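Local coordinates for single-stranded DNA-binding protein WHY3, chloroplastic (Arabidopsis thaliana, PDB 4KOQ) that binds single-stranded DNA, preserving plastid genome stability by preventing illegitimate recombination in chloroplasts and repressing transcription of the kinesin gene KP1 in the nucleus, at residues S86-H91 with R104-V109; Q66-S71 with F120-Q125. All blocks are in the same frame, centred on the assembly; numbering follows the deposited sequence.

Interaction 1: residues S86-H91 with R104-V109. With PO4 (phosphate ion), chain B.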
loop_
_atom_site.group_PDB
_atom_site.type_symbol
_atom_site.label_atom_id
_atom_site.label_comp_id
_atom_site.label_asym_id
_atom_site.label_seq_id
_atom_site.Cartn_x
_atom_site.Cartn_y
_atom_site.Cartn_z
ATOM N N SER A 86 1.981 22.372 9.540
ATOM C CA SER A 86 1.772 21.828 10.870
ATOM C C SER A 86 0.336 21.427 11.024
ATOM O O SER A 86 -0.522 21.875 10.257
ATOM C CB SER A 86 2.187 22.850 11.941
ATOM O OG SER A 86 1.167 23.828 12.161
ATOM N N CYS A 87 0.065 20.528 11.958
ATOM C CA CYS A 87 -1.297 20.250 12.335
ATOM C C CYS A 87 -1.411 20.213 13.862
ATOM O O CYS A 87 -0.432 19.977 14.570
ATOM C CB CYS A 87 -1.795 18.937 11.698
ATOM S SG CYS A 87 -0.892 17.509 12.171
ATOM N N GLU A 88 -2.608 20.495 14.346
ATOM C CA GLU A 88 -2.861 20.604 15.787
ATOM C C GLU A 88 -4.243 20.054 16.050
ATOM O O GLU A 88 -5.230 20.456 15.411
ATOM C CB GLU A 88 -2.786 22.083 16.219
ATOM C CG GLU A 88 -2.750 22.316 17.685
ATOM C CD GLU A 88 -2.352 23.772 18.044
ATOM O OE1 GLU A 88 -2.523 24.666 17.203
ATOM O OE2 GLU A 88 -1.868 24.007 19.166
ATOM N N PHE A 89 -4.316 19.128 16.984
ATOM C CA PHE A 89 -5.566 18.475 17.344
ATOM C C PHE A 89 -5.927 18.752 18.793
ATOM O O PHE A 89 -5.087 18.619 19.671
ATOM C CB PHE A 89 -5.421 16.968 17.183
ATOM C CG PHE A 89 -4.833 16.547 15.888
ATOM C CD1 PHE A 89 -5.318 17.039 14.685
ATOM C CD2 PHE A 89 -3.806 15.640 15.855
ATOM C CE1 PHE A 89 -4.746 16.609 13.450
ATOM C CE2 PHE A 89 -3.255 15.206 14.648
ATOM C CZ PHE A 89 -3.733 15.690 13.452
ATOM N N PHE A 90 -7.195 19.077 19.045
ATOM C CA PHE A 90 -7.667 19.379 20.377
ATOM C C PHE A 90 -8.726 18.376 20.824
ATOM O O PHE A 90 -9.731 18.194 20.140
ATOM C CB PHE A 90 -8.327 20.764 20.394
ATOM C CG PHE A 90 -7.439 21.862 19.892
ATOM C CD1 PHE A 90 -7.247 22.049 18.531
ATOM C CD2 PHE A 90 -6.792 22.701 20.767
ATOM C CE1 PHE A 90 -6.419 23.059 18.059
ATOM C CE2 PHE A 90 -5.970 23.731 20.297
ATOM C CZ PHE A 90 -5.781 23.896 18.953
ATOM N N HIS A 91 -8.503 17.760 21.972
ATOM C CA HIS A 91 -9.412 16.781 22.520
ATOM C C HIS A 91 -9.790 17.143 23.946
ATOM O O HIS A 91 -8.927 17.453 24.765
ATOM C CB HIS A 91 -8.781 15.402 22.576
ATOM C CG HIS A 91 -8.635 14.731 21.230
ATOM N ND1 HIS A 91 -8.144 13.448 21.102
ATOM C CD2 HIS A 91 -8.849 15.179 19.967
ATOM C CE1 HIS A 91 -8.095 13.120 19.819
ATOM N NE2 HIS A 91 -8.518 14.148 19.107
ATOM N N ARG A 104 -7.903 19.858 28.673
ATOM C CA ARG A 104 -7.722 19.905 27.234
ATOM C C ARG A 104 -6.425 19.194 26.876
ATOM O O ARG A 104 -5.412 19.444 27.490
ATOM C CB ARG A 104 -7.648 21.359 26.798
ATOM C CG ARG A 104 -7.631 21.601 25.313
ATOM C CD ARG A 104 -8.098 23.029 24.982
ATOM N NE ARG A 104 -7.054 23.851 24.368
ATOM C CZ ARG A 104 -6.318 24.767 24.999
ATOM N NH1 ARG A 104 -6.491 25.014 26.294
ATOM N NH2 ARG A 104 -5.399 25.449 24.329
ATOM N N LYS A 105 -6.470 18.337 25.868
ATOM C CA LYS A 105 -5.253 17.695 25.363
ATOM C C LYS A 105 -5.064 18.186 23.961
ATOM O O LYS A 105 -5.978 18.129 23.152
ATOM C CB LYS A 105 -5.383 16.191 25.350
ATOM C CG LYS A 105 -5.563 15.553 26.720
ATOM C CD LYS A 105 -5.555 14.023 26.578
ATOM C CE LYS A 105 -5.491 13.332 27.914
ATOM N NZ LYS A 105 -5.427 11.883 27.729
ATOM N N VAL A 106 -3.857 18.666 23.690
ATOM C CA VAL A 106 -3.526 19.195 22.413
ATOM C C VAL A 106 -2.300 18.491 21.882
ATOM O O VAL A 106 -1.235 18.513 22.520
ATOM C CB VAL A 106 -3.183 20.690 22.503
ATOM C CG1 VAL A 106 -2.965 21.238 21.098
ATOM C CG2 VAL A 106 -4.309 21.445 23.200
ATOM N N LEU A 107 -2.441 17.899 20.701
ATOM C CA LEU A 107 -1.292 17.287 20.029
ATOM C C LEU A 107 -0.944 18.191 18.873
ATOM O O LEU A 107 -1.798 18.519 18.077
ATOM C CB LEU A 107 -1.630 15.910 19.475
ATOM C CG LEU A 107 -0.481 15.268 18.696
ATOM C CD1 LEU A 107 0.672 14.925 19.617
ATOM C CD2 LEU A 107 -0.920 14.039 17.953
ATOM N N LYS A 108 0.299 18.640 18.812
ATOM C CA LYS A 108 0.759 19.430 17.684
ATOM C C LYS A 108 1.924 18.741 16.991
ATOM O O LYS A 108 2.813 18.187 17.645
ATOM C CB LYS A 108 1.197 20.839 18.113
ATOM C CG LYS A 108 1.433 21.747 16.954
ATOM C CD LYS A 108 1.658 23.200 17.324
ATOM C CE LYS A 108 1.595 24.060 16.078
ATOM N NZ LYS A 108 2.334 25.328 16.274
ATOM N N VAL A 109 1.897 18.763 15.662
ATOM C CA VAL A 109 2.954 18.228 14.845
ATOM C C VAL A 109 3.490 19.279 13.886
ATOM O O VAL A 109 2.743 19.822 13.056
ATOM C CB VAL A 109 2.513 16.960 14.041
ATOM C CG1 VAL A 109 3.670 16.474 13.225
ATOM C CG2 VAL A 109 2.067 15.863 14.976
HETATM P P PO4 B . -7.643 11.236 24.244
HETATM O O1 PO4 B . -6.397 10.844 24.982
HETATM O O2 PO4 B . -8.431 12.247 25.041
HETATM O O3 PO4 B . -7.353 11.849 22.918
HETATM O O4 PO4 B . -8.461 9.985 23.992
#
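His91 and Lys105, paired across two antiparallel strands, both reach one phosphate ion, whose O3 is gripped by His91 ND1 and, as second donor, by the backbone N of Ser69. His91 ND1 donates to phosphate O3 at 2.5 Å, nearly straight (174°), with O3 at the edge of the imidazole and near its plane. His91 NE2 is held by Glu74, so both ring nitrogens have partners and the ring's rotation is fixed. The side chain of Lys105 is extended beyond CG and brings NZ to 3.1 Å from phosphate O1; the same ammonium donates to Val67 O. The ion probably comes from the crystallisation liquor.

Six backbone hydrogen bonds join Cys87, Phe89 and His91 to Val109, Leu107 and Lys105 in hydrogen-bonded pairs, while Glu88–Lys108 and Phe90–Val106 form the non-hydrogen-bonded pairs between them. Val109 N to Cys87 O, at 2.8 Å and 173°, is almost linear.

Side chains alternate between the two faces. On one, Phe89 CD2 and Leu107 CD2 lie 3.9 Å apart, the leucine methyl sitting at the ring edge. On the other, Phe90 runs alongside Val106: its CD2 is 3.7 Å from Val106 CG2, whereas CG1 lies over a face of the ring. Arg104 NE approaches the edge of the same ring, with the guanidinium turned only 13° from the ring plane, so this is not a face-on cation-pi contact. Val106 CG1 also meets Glu88 OE2 at 3.6 Å. Lys108 makes its salt bridge to Glu110.

Strand 87-91 is the outermost strand, within this chain, of a four-stranded antiparallel sheet, and 103-111, its hairpin partner, is followed by 117-126. The face carrying Cys87, Phe89 and Leu107 packs against helix 72-79 and strand 59-70.

Interaction 2: residues Q66-S71 with F120-Q125. With PO4 (phosphate ion), chain B.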
loop_
_atom_site.group_PDB
_atom_site.type_symbol
_atom_site.label_atom_id
_atom_site.label_comp_id
_atom_site.label_asym_id
_atom_site.label_seq_id
_atom_site.Cartn_x
_atom_site.Cartn_y
_atom_site.Cartn_z
ATOM N N GLN A 66 1.592 10.612 29.207
ATOM C CA GLN A 66 0.388 11.256 28.759
ATOM C C GLN A 66 -0.022 10.567 27.478
ATOM O O GLN A 66 0.822 10.230 26.685
ATOM C CB GLN A 66 0.610 12.736 28.530
ATOM C CG GLN A 66 1.065 13.507 29.781
ATOM C CD GLN A 66 0.013 13.628 30.836
ATOM O OE1 GLN A 66 -1.183 13.484 30.583
ATOM N NE2 GLN A 66 0.459 13.894 32.080
ATOM N N VAL A 67 -1.315 10.374 27.302
ATOM C CA VAL A 67 -1.811 9.659 26.129
ATOM C C VAL A 67 -2.766 10.475 25.279
ATOM O O VAL A 67 -3.433 11.412 25.743
ATOM C CB VAL A 67 -2.516 8.356 26.555
ATOM C CG1 VAL A 67 -1.614 7.600 27.517
ATOM C CG2 VAL A 67 -3.832 8.650 27.169
ATOM N N PHE A 68 -2.830 10.112 24.002
ATOM C CA PHE A 68 -3.664 10.822 23.065
ATOM C C PHE A 68 -4.171 9.784 22.069
ATOM O O PHE A 68 -3.400 8.937 21.632
ATOM C CB PHE A 68 -2.852 11.923 22.373
ATOM C CG PHE A 68 -3.708 12.917 21.598
ATOM C CD1 PHE A 68 -4.189 14.050 22.224
ATOM C CD2 PHE A 68 -3.974 12.742 20.239
ATOM C CE1 PHE A 68 -4.951 14.983 21.535
ATOM C CE2 PHE A 68 -4.755 13.675 19.538
ATOM C CZ PHE A 68 -5.249 14.794 20.208
ATOM N N SER A 69 -5.467 9.792 21.785
ATOM C CA SER A 69 -6.070 8.862 20.833
ATOM C C SER A 69 -6.238 9.467 19.451
ATOM O O SER A 69 -7.135 10.289 19.251
ATOM C CB SER A 69 -7.454 8.459 21.339
ATOM O OG SER A 69 -7.333 7.771 22.573
ATOM N N LEU A 70 -5.428 9.027 18.490
ATOM C CA LEU A 70 -5.469 9.583 17.147
ATOM C C LEU A 70 -6.530 8.895 16.329
ATOM O O LEU A 70 -6.443 7.679 16.132
ATOM C CB LEU A 70 -4.142 9.310 16.427
ATOM C CG LEU A 70 -2.981 10.277 16.332
ATOM C CD1 LEU A 70 -2.059 9.745 15.212
ATOM C CD2 LEU A 70 -3.400 11.693 16.057
ATOM N N SER A 71 -7.520 9.651 15.874
ATOM C CA SER A 71 -8.599 9.127 15.056
ATOM C C SER A 71 -8.149 8.887 13.620
ATOM O O SER A 71 -7.109 9.393 13.149
ATOM C CB SER A 71 -9.767 10.105 15.037
ATOM O OG SER A 71 -9.416 11.207 14.218
ATOM N N PHE A 120 6.864 16.451 17.539
ATOM C CA PHE A 120 5.581 16.150 18.121
ATOM C C PHE A 120 5.495 16.735 19.525
ATOM O O PHE A 120 6.408 16.590 20.331
ATOM C CB PHE A 120 5.377 14.643 18.298
ATOM C CG PHE A 120 5.028 13.900 17.018
ATOM C CD1 PHE A 120 5.699 14.138 15.849
ATOM C CD2 PHE A 120 4.040 12.936 17.042
ATOM C CE1 PHE A 120 5.378 13.410 14.684
ATOM C CE2 PHE A 120 3.739 12.210 15.894
ATOM C CZ PHE A 120 4.415 12.443 14.746
ATOM N N ASN A 121 4.350 17.294 19.853
ATOM C CA ASN A 121 4.178 17.819 21.203
ATOM C C ASN A 121 2.818 17.424 21.724
ATOM O O ASN A 121 1.830 17.678 21.067
ATOM C CB ASN A 121 4.318 19.335 21.139
ATOM C CG ASN A 121 3.962 20.018 22.451
ATOM O OD1 ASN A 121 3.236 20.999 22.464
ATOM N ND2 ASN A 121 4.451 19.475 23.553
ATOM N N LEU A 122 2.743 16.789 22.890
ATOM C CA LEU A 122 1.452 16.626 23.545
ATOM C C LEU A 122 1.406 17.483 24.806
ATOM O O LEU A 122 2.287 17.347 25.653
ATOM C CB LEU A 122 1.232 15.168 23.901
ATOM C CG LEU A 122 -0.028 14.821 24.685
ATOM C CD1 LEU A 122 -1.317 15.236 24.010
ATOM C CD2 LEU A 122 -0.055 13.324 24.995
ATOM N N SER A 123 0.384 18.336 24.918
ATOM C CA SER A 123 0.240 19.207 26.085
ATOM C C SER A 123 -1.095 18.851 26.676
ATOM O O SER A 123 -2.084 18.836 25.974
ATOM C CB SER A 123 0.343 20.694 25.669
ATOM O OG SER A 123 -0.114 21.598 26.683
ATOM N N VAL A 124 -1.107 18.524 27.964
ATOM C CA VAL A 124 -2.333 18.171 28.649
ATOM C C VAL A 124 -2.535 19.243 29.737
ATOM O O VAL A 124 -1.710 19.361 30.610
ATOM C CB VAL A 124 -2.216 16.798 29.303
ATOM C CG1 VAL A 124 -3.500 16.460 30.025
ATOM C CG2 VAL A 124 -1.885 15.682 28.247
ATOM N N GLN A 125 -3.626 19.988 29.649
ATOM C CA GLN A 125 -3.758 21.233 30.378
ATOM C C GLN A 125 -4.940 21.109 31.309
ATOM O O GLN A 125 -6.050 20.823 30.867
ATOM C CB GLN A 125 -3.971 22.387 29.405
ATOM C CG GLN A 125 -2.867 22.527 28.350
ATOM C CD GLN A 125 -3.297 23.377 27.168
ATOM O OE1 GLN A 125 -4.332 24.040 27.214
ATOM N NE2 GLN A 125 -2.513 23.352 26.100
HETATM P P PO4 B . -7.643 11.236 24.244
HETATM O O1 PO4 B . -6.397 10.844 24.982
HETATM O O2 PO4 B . -8.431 12.247 25.041
HETATM O O3 PO4 B . -7.353 11.849 22.918
HETATM O O4 PO4 B . -8.461 9.985 23.992
#
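The Whirly fold contains two four-stranded antiparallel sheets, and here strand 59-70 of one crosses strand 117-126 of the other, with Gln66 and Phe68 meeting Leu122 and Val124. The segments run at 106° to each other and their axes come no closer than 8.0 Å, a spacing bridged by side chains.

Leu122 points at the crossing strand and divides its two methyls: CD1 touches Phe68 CD1 at 3.6 Å, while CD2 rests against Gln66 CB, also at 3.6 Å, and lies close to Gln66 O. The Gln66 chain bends at chi2 (-69°), which carries CD over Val124. Its OE1 then lies 3.3 Å from Val124 CG2, a packing contact.

Phosphate O3 sits 3.9 Å above one face of the Phe68 ring, displaced toward the rim. Next along the strand, Ser69 OG donates to phosphate O4 at 2.9 Å, adding to the bond from Ser69 N to O3 (3.0 Å). The ring also stacks with His91, and its CD1 side is the one turned to Leu122.

No hydrogen bond passes between the two segments. Gln66 and Phe68 pair through their backbones with Phe51 and Leu49 in their own sheet. Between the two segments the contact is van der Waals packing, of methyls on the Phe68 ring, the Gln66 chain and its amide oxygen; polar ties between the sheets, Lys105 to Val67 O and the phosphate, lie beside it.

Overall arrangement
Interactions 1 and 2 have centres about 7 Å apart and share both a sheet and a ligand. Within the sheet, strands 103-111 and 117-126 are neighbours, linked for example by Asn121 N and Lys108 O at 2.8 Å. Between sheets, Lys105 NZ of interaction 1 lies 2.9 Å from Val67 O of interaction 2, and His91 ND1 comes within 3.3 Å of Phe68 CZ where the two rings stack. The phosphate occupies this junction: His91 and Lys105 bind it from one contact, Ser69 from the other. Along the chain, the hairpin of 86-91 and 104-109 falls between 66-71 and 120-125, so the outer pair spans the inner one.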